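Local coordinates for PTS-dependent dihydroxyacetone kinase operon regulatory protein (Escherichia coli, PDB 4LRZ), which activates the dhaKLM operon from a sigma-70 promoter and represses its own expression; this part is its probable sensor region, with GAF and PAS domains, at residues F[21-26]-F[113-118]; F[159-164]-F[179-184]; F[14-19]-F[118-123]. All coordinates share one frame; numbering follows the deposited sequence.

Interaction 1 (F[21-26]-F[113-118]); sequences ERCNKL and IGTCAL
C23 brings its sulfur in obliquely beside the flat peptide group that joins G114 to T115. SG is raised above the peptide plane and lies off the side formed by CA of G114 and N of T115, not over the face. It approaches CA of G114 to 3.6 Å, and its distance to N of T115 is likewise 3.6 Å, a van der Waals approach without a hydrogen bond. Beside the peptide, SG of C23 also meets OG1 of T115 at 3.7 Å. The thiol reaches this position because SG lies beside its own backbone N, opposite the carbonyl carbon (chi1 -70°). Only 88 Å² is buried, yet all three touching residues are buried in the protein.

Residues 114-116 form the loop of the GAF domain that carries the chain from the short helix 110-113 into helix 117-124. G114 leaves the first helix with a positive phi of 79°, a conformation glycine takes easily because it has no CB to press on O of I113. C116 is the N-cap residue of the second helix. T115 turns its hydroxyl back to helix 14-26, where OG1 is probably hydrogen-bonded to OG of S19, one helical turn before C23. A salt bridge from R22 to E110 joins helix 14-26 to helix 110-113, and F136, from a loop, packs on C23.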
loop_
_atom_site.group_PDB
_atom_site.type_symbol
_atom_site.label_atom_id
_atom_site.label_comp_id
_atom_site.label_asym_id
_atom_site.label_seq_id
_atom_site.Cartn_x
_atom_site.Cartn_y
_atom_site.Cartn_z
ATOM N N GLU F 21 -10.409 -35.613 11.963
ATOM C CA GLU F 21 -11.600 -36.340 11.460
ATOM C C GLU F 21 -11.667 -36.387 9.932
ATOM O O GLU F 21 -12.132 -37.368 9.396
ATOM C CB GLU F 21 -12.952 -35.793 11.986
ATOM C CG GLU F 21 -13.187 -35.827 13.522
ATOM C CD GLU F 21 -14.550 -35.174 13.964
ATOM O OE1 GLU F 21 -15.133 -34.351 13.182
ATOM O OE2 GLU F 21 -15.037 -35.487 15.098
ATOM N N ARG F 22 -11.232 -35.335 9.232
ATOM C CA ARG F 22 -11.227 -35.361 7.752
ATOM C C ARG F 22 -10.152 -36.317 7.241
ATOM O O ARG F 22 -10.375 -37.099 6.311
ATOM C CB ARG F 22 -11.026 -33.969 7.162
ATOM C CG ARG F 22 -12.113 -32.949 7.548
ATOM C CD ARG F 22 -11.951 -31.628 6.738
ATOM N NE ARG F 22 -10.724 -30.881 7.055
ATOM C CZ ARG F 22 -10.635 -29.965 8.026
ATOM N NH1 ARG F 22 -11.697 -29.675 8.788
ATOM N NH2 ARG F 22 -9.480 -29.336 8.240
ATOM N N CYS F 23 -8.994 -36.261 7.886
ATOM C CA CYS F 23 -7.843 -37.099 7.524
ATOM C C CYS F 23 -8.057 -38.595 7.803
ATOM O O CYS F 23 -7.490 -39.443 7.115
ATOM C CB CYS F 23 -6.583 -36.613 8.253
ATOM S SG CYS F 23 -5.876 -35.002 7.702
ATOM N N ASN F 24 -8.873 -38.888 8.818
ATOM C CA ASN F 24 -9.222 -40.246 9.239
ATOM C C ASN F 24 -9.902 -41.089 8.154
ATOM O O ASN F 24 -9.708 -42.290 8.105
ATOM C CB ASN F 24 -10.140 -40.191 10.469
ATOM C CG ASN F 24 -9.375 -40.273 11.758
ATOM O OD1 ASN F 24 -8.283 -40.842 11.802
ATOM N ND2 ASN F 24 -9.935 -39.703 12.825
ATOM N N LYS F 25 -10.706 -40.430 7.314
ATOM C CA LYS F 25 -11.439 -41.072 6.239
ATOM C C LYS F 25 -10.517 -41.836 5.288
ATOM O O LYS F 25 -10.769 -43.010 5.003
ATOM C CB LYS F 25 -12.251 -40.040 5.454
ATOM C CG LYS F 25 -13.384 -39.350 6.248
ATOM C CD LYS F 25 -14.060 -38.206 5.410
ATOM C CE LYS F 25 -14.798 -37.138 6.270
ATOM N NZ LYS F 25 -14.397 -35.673 5.974
ATOM N N LEU F 26 -9.430 -41.200 4.851
ATOM C CA LEU F 26 -8.683 -41.611 3.652
ATOM C C LEU F 26 -7.193 -41.840 3.808
ATOM O O LEU F 26 -6.474 -41.914 2.815
ATOM C CB LEU F 26 -8.752 -40.495 2.619
ATOM C CG LEU F 26 -10.070 -40.130 1.976
ATOM C CD1 LEU F 26 -9.910 -38.681 1.473
ATOM C CD2 LEU F 26 -10.434 -41.138 0.870
ATOM N N ILE F 113 -0.731 -34.556 3.051
ATOM C CA ILE F 113 0.256 -34.680 4.119
ATOM C C ILE F 113 -0.392 -34.675 5.500
ATOM O O ILE F 113 0.308 -34.710 6.505
ATOM C CB ILE F 113 1.441 -33.616 4.013
ATOM C CG1 ILE F 113 0.937 -32.168 4.265
ATOM C CG2 ILE F 113 2.242 -33.796 2.689
ATOM C CD1 ILE F 113 2.029 -31.170 4.449
ATOM N N GLY F 114 -1.720 -34.590 5.535
ATOM C CA GLY F 114 -2.406 -34.536 6.806
ATOM C C GLY F 114 -2.382 -33.151 7.454
ATOM O O GLY F 114 -1.830 -32.211 6.907
ATOM N N THR F 115 -3.015 -33.063 8.612
ATOM C CA THR F 115 -3.104 -31.870 9.400
ATOM C C THR F 115 -1.727 -31.284 9.612
ATOM O O THR F 115 -0.826 -31.965 10.169
ATOM C CB THR F 115 -3.654 -32.201 10.795
ATOM O OG1 THR F 115 -4.796 -33.049 10.664
ATOM C CG2 THR F 115 -4.014 -30.918 11.573
ATOM N N CYS F 116 -1.612 -30.015 9.195
ATOM C CA CYS F 116 -0.382 -29.250 9.161
ATOM C C CYS F 116 -0.706 -27.798 8.848
ATOM O O CYS F 116 -1.521 -27.509 7.971
ATOM C CB CYS F 116 0.572 -29.803 8.079
ATOM S SG CYS F 116 2.218 -29.090 8.164
ATOM N N ALA F 117 -0.045 -26.880 9.543
ATOM C CA ALA F 117 -0.211 -25.458 9.303
ATOM C C ALA F 117 -0.142 -25.098 7.791
ATOM O O ALA F 117 -0.887 -24.235 7.299
ATOM C CB ALA F 117 0.840 -24.685 10.117
ATOM N N LEU F 118 0.753 -25.769 7.066
ATOM C CA LEU F 118 0.946 -25.519 5.635
ATOM C C LEU F 118 -0.390 -25.473 4.895
ATOM O O LEU F 118 -0.554 -24.666 3.943
ATOM C CB LEU F 118 1.817 -26.613 5.009
ATOM C CG LEU F 118 3.260 -26.694 5.420
ATOM C CD1 LEU F 118 4.021 -27.714 4.624
ATOM C CD2 LEU F 118 3.913 -25.285 5.224
#

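Interaction 2 (F[159-164]-F[179-184]); sequences GTIALA and LAIARE
This is a small, wholly apolar helix-on-sheet contact in the GAF domain, where one isoleucine of the strand 157-166 meets the helix 174-211. The strand is the middle one of a five-stranded antiparallel sheet with order 2-1-5-4-3, the arrangement familiar from GAF domains, and the helix crosses its face. I161 supplies the strand side of the contact alone and points toward the helix, its CA lying 5.9 Å from CA of A182.

The two branches of I161 divide the work. CG1, placed beside the backbone N (chi1 -59°), rests against A182, with CG1 of I161 3.9 Å from both CA and CB of that alanine. The small methyl lets the isoleucine come right up to the helix backbone. CG2 of I161 takes the other direction, anti to the backbone N, and touches CG2 of I181 at 4.1 Å. Here the two isoleucine side chains cross at about a right angle and touch through their CG2 methyls. With no hydrogen bond between the segments, the 124 Å² buried here reflects hydrophobic packing.

CG of L179 lies against one face of the R183 guanidinium, toward its rim, and R183 forms a salt bridge with D63 of the second subunit. I181 also packs on A180 of the second subunit. L61 of helix 51-66 touches both I161 and I181, and A64 adds to I181. Hydrogen-bonded strands 74-79 and 143-151 flank the strand, I77 of the first packing on I161 and T148 of the second on A182, and helix 174-211 lies with helix 51-66 on this face of the sheet and at the subunit interface.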
loop_
_atom_site.group_PDB
_atom_site.type_symbol
_atom_site.label_atom_id
_atom_site.label_comp_id
_atom_site.label_asym_id
_atom_site.label_seq_id
_atom_site.Cartn_x
_atom_site.Cartn_y
_atom_site.Cartn_z
ATOM N N GLY F 159 -2.157 -17.229 -1.516
ATOM C CA GLY F 159 -0.991 -17.982 -1.080
ATOM C C GLY F 159 -0.861 -18.062 0.410
ATOM O O GLY F 159 -1.795 -17.639 1.144
ATOM N N THR F 160 0.294 -18.574 0.864
ATOM C CA THR F 160 0.537 -18.842 2.295
ATOM C C THR F 160 2.016 -18.634 2.585
ATOM O O THR F 160 2.864 -19.005 1.777
ATOM C CB THR F 160 0.194 -20.323 2.676
ATOM O OG1 THR F 160 -1.213 -20.530 2.551
ATOM C CG2 THR F 160 0.615 -20.625 4.125
ATOM N N ILE F 161 2.328 -18.063 3.753
ATOM C CA ILE F 161 3.724 -17.885 4.168
ATOM C C ILE F 161 3.915 -18.837 5.309
ATOM O O ILE F 161 3.150 -18.820 6.263
ATOM C CB ILE F 161 4.046 -16.435 4.686
ATOM C CG1 ILE F 161 3.760 -15.380 3.606
ATOM C CG2 ILE F 161 5.536 -16.288 5.155
ATOM C CD1 ILE F 161 4.682 -15.439 2.363
ATOM N N ALA F 162 4.955 -19.641 5.235
ATOM C CA ALA F 162 5.232 -20.564 6.306
ATOM C C ALA F 162 6.711 -20.588 6.717
ATOM O O ALA F 162 7.615 -20.259 5.915
ATOM C CB ALA F 162 4.774 -22.006 5.902
ATOM N N LEU F 163 6.902 -21.031 7.956
ATOM C CA LEU F 163 8.169 -21.206 8.597
ATOM C C LEU F 163 8.194 -22.618 9.208
ATOM O O LEU F 163 7.334 -22.962 10.015
ATOM C CB LEU F 163 8.316 -20.161 9.695
ATOM C CG LEU F 163 9.565 -20.116 10.583
ATOM C CD1 LEU F 163 9.839 -18.661 11.006
ATOM C CD2 LEU F 163 9.474 -21.031 11.789
ATOM N N ALA F 164 9.202 -23.413 8.823
ATOM C CA ALA F 164 9.381 -24.793 9.276
ATOM C C ALA F 164 10.645 -24.868 10.123
ATOM O O ALA F 164 11.664 -24.281 9.753
ATOM C CB ALA F 164 9.509 -25.727 8.086
ATOM N N LEU F 179 2.632 -14.120 10.103
ATOM C CA LEU F 179 1.511 -13.213 9.980
ATOM C C LEU F 179 1.876 -11.806 9.458
ATOM O O LEU F 179 1.279 -11.258 8.512
ATOM C CB LEU F 179 0.777 -13.132 11.322
ATOM C CG LEU F 179 -0.325 -12.109 11.566
ATOM C CD1 LEU F 179 -1.607 -12.524 10.925
ATOM C CD2 LEU F 179 -0.529 -11.966 13.019
ATOM N N ALA F 180 2.887 -11.225 10.049
ATOM C CA ALA F 180 3.290 -9.888 9.661
ATOM C C ALA F 180 3.822 -9.862 8.225
ATOM O O ALA F 180 3.579 -8.889 7.493
ATOM C CB ALA F 180 4.338 -9.396 10.644
ATOM N N ILE F 181 4.566 -10.905 7.831
ATOM C CA ILE F 181 5.070 -11.026 6.454
ATOM C C ILE F 181 3.922 -11.283 5.475
ATOM O O ILE F 181 3.855 -10.637 4.445
ATOM C CB ILE F 181 6.148 -12.074 6.310
ATOM C CG1 ILE F 181 7.408 -11.618 7.032
ATOM C CG2 ILE F 181 6.477 -12.341 4.867
ATOM C CD1 ILE F 181 8.392 -12.756 7.230
ATOM N N ALA F 182 2.979 -12.152 5.821
ATOM C CA ALA F 182 1.787 -12.321 4.926
ATOM C C ALA F 182 1.045 -11.037 4.772
ATOM O O ALA F 182 0.660 -10.667 3.669
ATOM C CB ALA F 182 0.787 -13.473 5.373
ATOM N N ARG F 183 0.818 -10.337 5.865
ATOM C CA ARG F 183 0.161 -9.029 5.719
ATOM C C ARG F 183 0.922 -7.962 4.934
ATOM O O ARG F 183 0.315 -7.146 4.221
ATOM C CB ARG F 183 -0.364 -8.520 7.037
ATOM C CG ARG F 183 -1.866 -8.856 7.088
ATOM C CD ARG F 183 -2.304 -9.556 8.367
ATOM N NE ARG F 183 -2.278 -8.646 9.509
ATOM C CZ ARG F 183 -3.063 -8.759 10.586
ATOM N NH1 ARG F 183 -3.966 -9.745 10.693
ATOM N NH2 ARG F 183 -2.931 -7.880 11.560
ATOM N N GLU F 184 2.248 -8.000 5.020
ATOM C CA GLU F 184 3.081 -7.077 4.285
ATOM C C GLU F 184 3.004 -7.370 2.791
ATOM O O GLU F 184 2.774 -6.459 2.021
ATOM C CB GLU F 184 4.521 -7.134 4.813
ATOM C CG GLU F 184 5.597 -6.844 3.772
ATOM C CD GLU F 184 6.998 -6.609 4.381
ATOM O OE1 GLU F 184 7.614 -5.596 3.972
ATOM O OE2 GLU F 184 7.488 -7.416 5.232
#

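Interaction 3 (F[14-19]-F[118-123]); sequences PLIATS and LSLAAI
L120 of helix 117-124 reaches out to L15 and I16 of helix 14-26. From CA its CB points toward the other helix, and CG carries the side chain onward, but the touching is left to the two terminal methyls. CD2 of L120 lies 4.0 Å from CG of L15. CD1 of L120 serves two residues: it is 4.1 Å from the same CG of L15, 4.2 Å from CD2 of L15, and 4.2 Å from CD1 of I16. The two leucine side chains lie alongside each other, pointing opposite ways, whereas I16 meets L120 at about a right angle and approaches with its CD1 alone. L15 reaches across with CG anti to its backbone N (chi1 -152°).

At the start of helix 14-26, O of P14 accepts both N and OG1 of T18 from opposite faces of its plane, with OG1 of T18 2.6 Å from O of P14. One turn on, OG of S19 is hydrogen-bonded to E110. Helix 117-124 belongs to the GAF domain and packs on its sheet, A121 against A147 and P149, A122 against L157; the N-terminal helix 14-26 lies on its side away from the sheet.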
loop_
_atom_site.group_PDB
_atom_site.type_symbol
_atom_site.label_atom_id
_atom_site.label_comp_id
_atom_site.label_asym_id
_atom_site.label_seq_id
_atom_site.Cartn_x
_atom_site.Cartn_y
_atom_site.Cartn_z
ATOM N N PRO F 14 -10.022 -27.640 18.730
ATOM C CA PRO F 14 -11.101 -28.155 17.878
ATOM C C PRO F 14 -10.705 -28.097 16.407
ATOM O O PRO F 14 -11.134 -28.948 15.613
ATOM C CB PRO F 14 -12.292 -27.209 18.175
ATOM C CG PRO F 14 -11.700 -25.993 18.802
ATOM C CD PRO F 14 -10.491 -26.517 19.570
ATOM N N LEU F 15 -9.885 -27.108 16.060
ATOM C CA LEU F 15 -9.370 -26.965 14.693
ATOM C C LEU F 15 -8.560 -28.187 14.260
ATOM O O LEU F 15 -8.769 -28.698 13.172
ATOM C CB LEU F 15 -8.532 -25.680 14.543
ATOM C CG LEU F 15 -8.483 -25.047 13.142
ATOM C CD1 LEU F 15 -9.889 -24.745 12.581
ATOM C CD2 LEU F 15 -7.630 -23.779 13.134
ATOM N N ILE F 16 -7.658 -28.642 15.122
ATOM C CA ILE F 16 -6.837 -29.819 14.874
ATOM C C ILE F 16 -7.679 -31.099 14.823
ATOM O O ILE F 16 -7.576 -31.869 13.877
ATOM C CB ILE F 16 -5.677 -29.954 15.915
ATOM C CG1 ILE F 16 -4.423 -29.228 15.416
ATOM C CG2 ILE F 16 -5.278 -31.404 16.127
ATOM C CD1 ILE F 16 -4.493 -27.747 15.483
ATOM N N ALA F 17 -8.504 -31.291 15.851
ATOM C CA ALA F 17 -9.351 -32.452 16.016
ATOM C C ALA F 17 -10.274 -32.632 14.814
ATOM O O ALA F 17 -10.438 -33.737 14.324
ATOM C CB ALA F 17 -10.180 -32.321 17.325
ATOM N N THR F 18 -10.859 -31.535 14.350
ATOM C CA THR F 18 -11.730 -31.528 13.185
ATOM C C THR F 18 -10.958 -31.942 11.939
ATOM O O THR F 18 -11.450 -32.745 11.135
ATOM C CB THR F 18 -12.316 -30.126 12.988
ATOM O OG1 THR F 18 -13.088 -29.802 14.152
ATOM C CG2 THR F 18 -13.206 -30.061 11.762
ATOM N N SER F 19 -9.739 -31.402 11.812
ATOM C CA SER F 19 -8.828 -31.762 10.741
ATOM C C SER F 19 -8.478 -33.252 10.760
ATOM O O SER F 19 -8.455 -33.912 9.715
ATOM C CB SER F 19 -7.559 -30.919 10.804
ATOM O OG SER F 19 -6.586 -31.418 9.891
ATOM N N LEU F 118 0.753 -25.769 7.066
ATOM C CA LEU F 118 0.946 -25.519 5.635
ATOM C C LEU F 118 -0.390 -25.473 4.895
ATOM O O LEU F 118 -0.554 -24.666 3.943
ATOM C CB LEU F 118 1.817 -26.613 5.009
ATOM C CG LEU F 118 3.260 -26.694 5.420
ATOM C CD1 LEU F 118 4.021 -27.714 4.624
ATOM C CD2 LEU F 118 3.913 -25.285 5.224
ATOM N N SER F 119 -1.344 -26.331 5.302
ATOM C CA SER F 119 -2.719 -26.244 4.722
ATOM C C SER F 119 -3.739 -25.624 5.642
ATOM O O SER F 119 -4.649 -24.956 5.192
ATOM C CB SER F 119 -3.245 -27.629 4.253
ATOM O OG SER F 119 -3.352 -28.566 5.326
ATOM N N LEU F 120 -3.626 -25.868 6.935
ATOM C CA LEU F 120 -4.694 -25.474 7.843
ATOM C C LEU F 120 -4.848 -23.951 7.884
ATOM O O LEU F 120 -5.928 -23.419 8.195
ATOM C CB LEU F 120 -4.372 -25.975 9.226
ATOM C CG LEU F 120 -5.414 -26.711 10.020
ATOM C CD1 LEU F 120 -5.023 -26.570 11.504
ATOM C CD2 LEU F 120 -6.895 -26.300 9.713
ATOM N N ALA F 121 -3.776 -23.237 7.558
ATOM C CA ALA F 121 -3.867 -21.781 7.560
ATOM C C ALA F 121 -4.885 -21.292 6.543
ATOM O O ALA F 121 -5.734 -20.468 6.884
ATOM C CB ALA F 121 -2.496 -21.123 7.346
ATOM N N ALA F 122 -4.796 -21.794 5.314
ATOM C CA ALA F 122 -5.745 -21.434 4.264
ATOM C C ALA F 122 -7.111 -22.058 4.492
ATOM O O ALA F 122 -8.127 -21.475 4.129
ATOM C CB ALA F 122 -5.239 -21.883 2.894
ATOM N N ILE F 123 -7.139 -23.259 5.041
ATOM C CA ILE F 123 -8.417 -23.873 5.364
ATOM C C ILE F 123 -9.135 -23.022 6.417
ATOM O O ILE F 123 -10.341 -22.803 6.305
ATOM C CB ILE F 123 -8.261 -25.334 5.875
ATOM C CG1 ILE F 123 -7.874 -26.273 4.714
ATOM C CG2 ILE F 123 -9.571 -25.848 6.515
ATOM C CD1 ILE F 123 -7.094 -27.553 5.163
#

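Overall arrangement
Interactions 1 and 3 are two parts of one interface: both join helix 14-26 to the region of helix 117-124, and their centres lie about 8 Å apart. Besides the probable S19-T115 bond, they are linked by packing of NH2 of R22 on CG2 of I123, at 3.9 Å. Interaction 2 lies about 16 Å from interaction 3 and about 21 Å from interaction 1, centre to centre, on the other face of the sheet. L118 connects the layers, its CD2 packing 3.5 Å from CB of A162, beside I161 in the strand. Helix 14-26, helix 117-124, the sheet and helix 174-211 thus follow in succession. A bound ADP lies about 9 Å from the side chain of L15, near interaction 3.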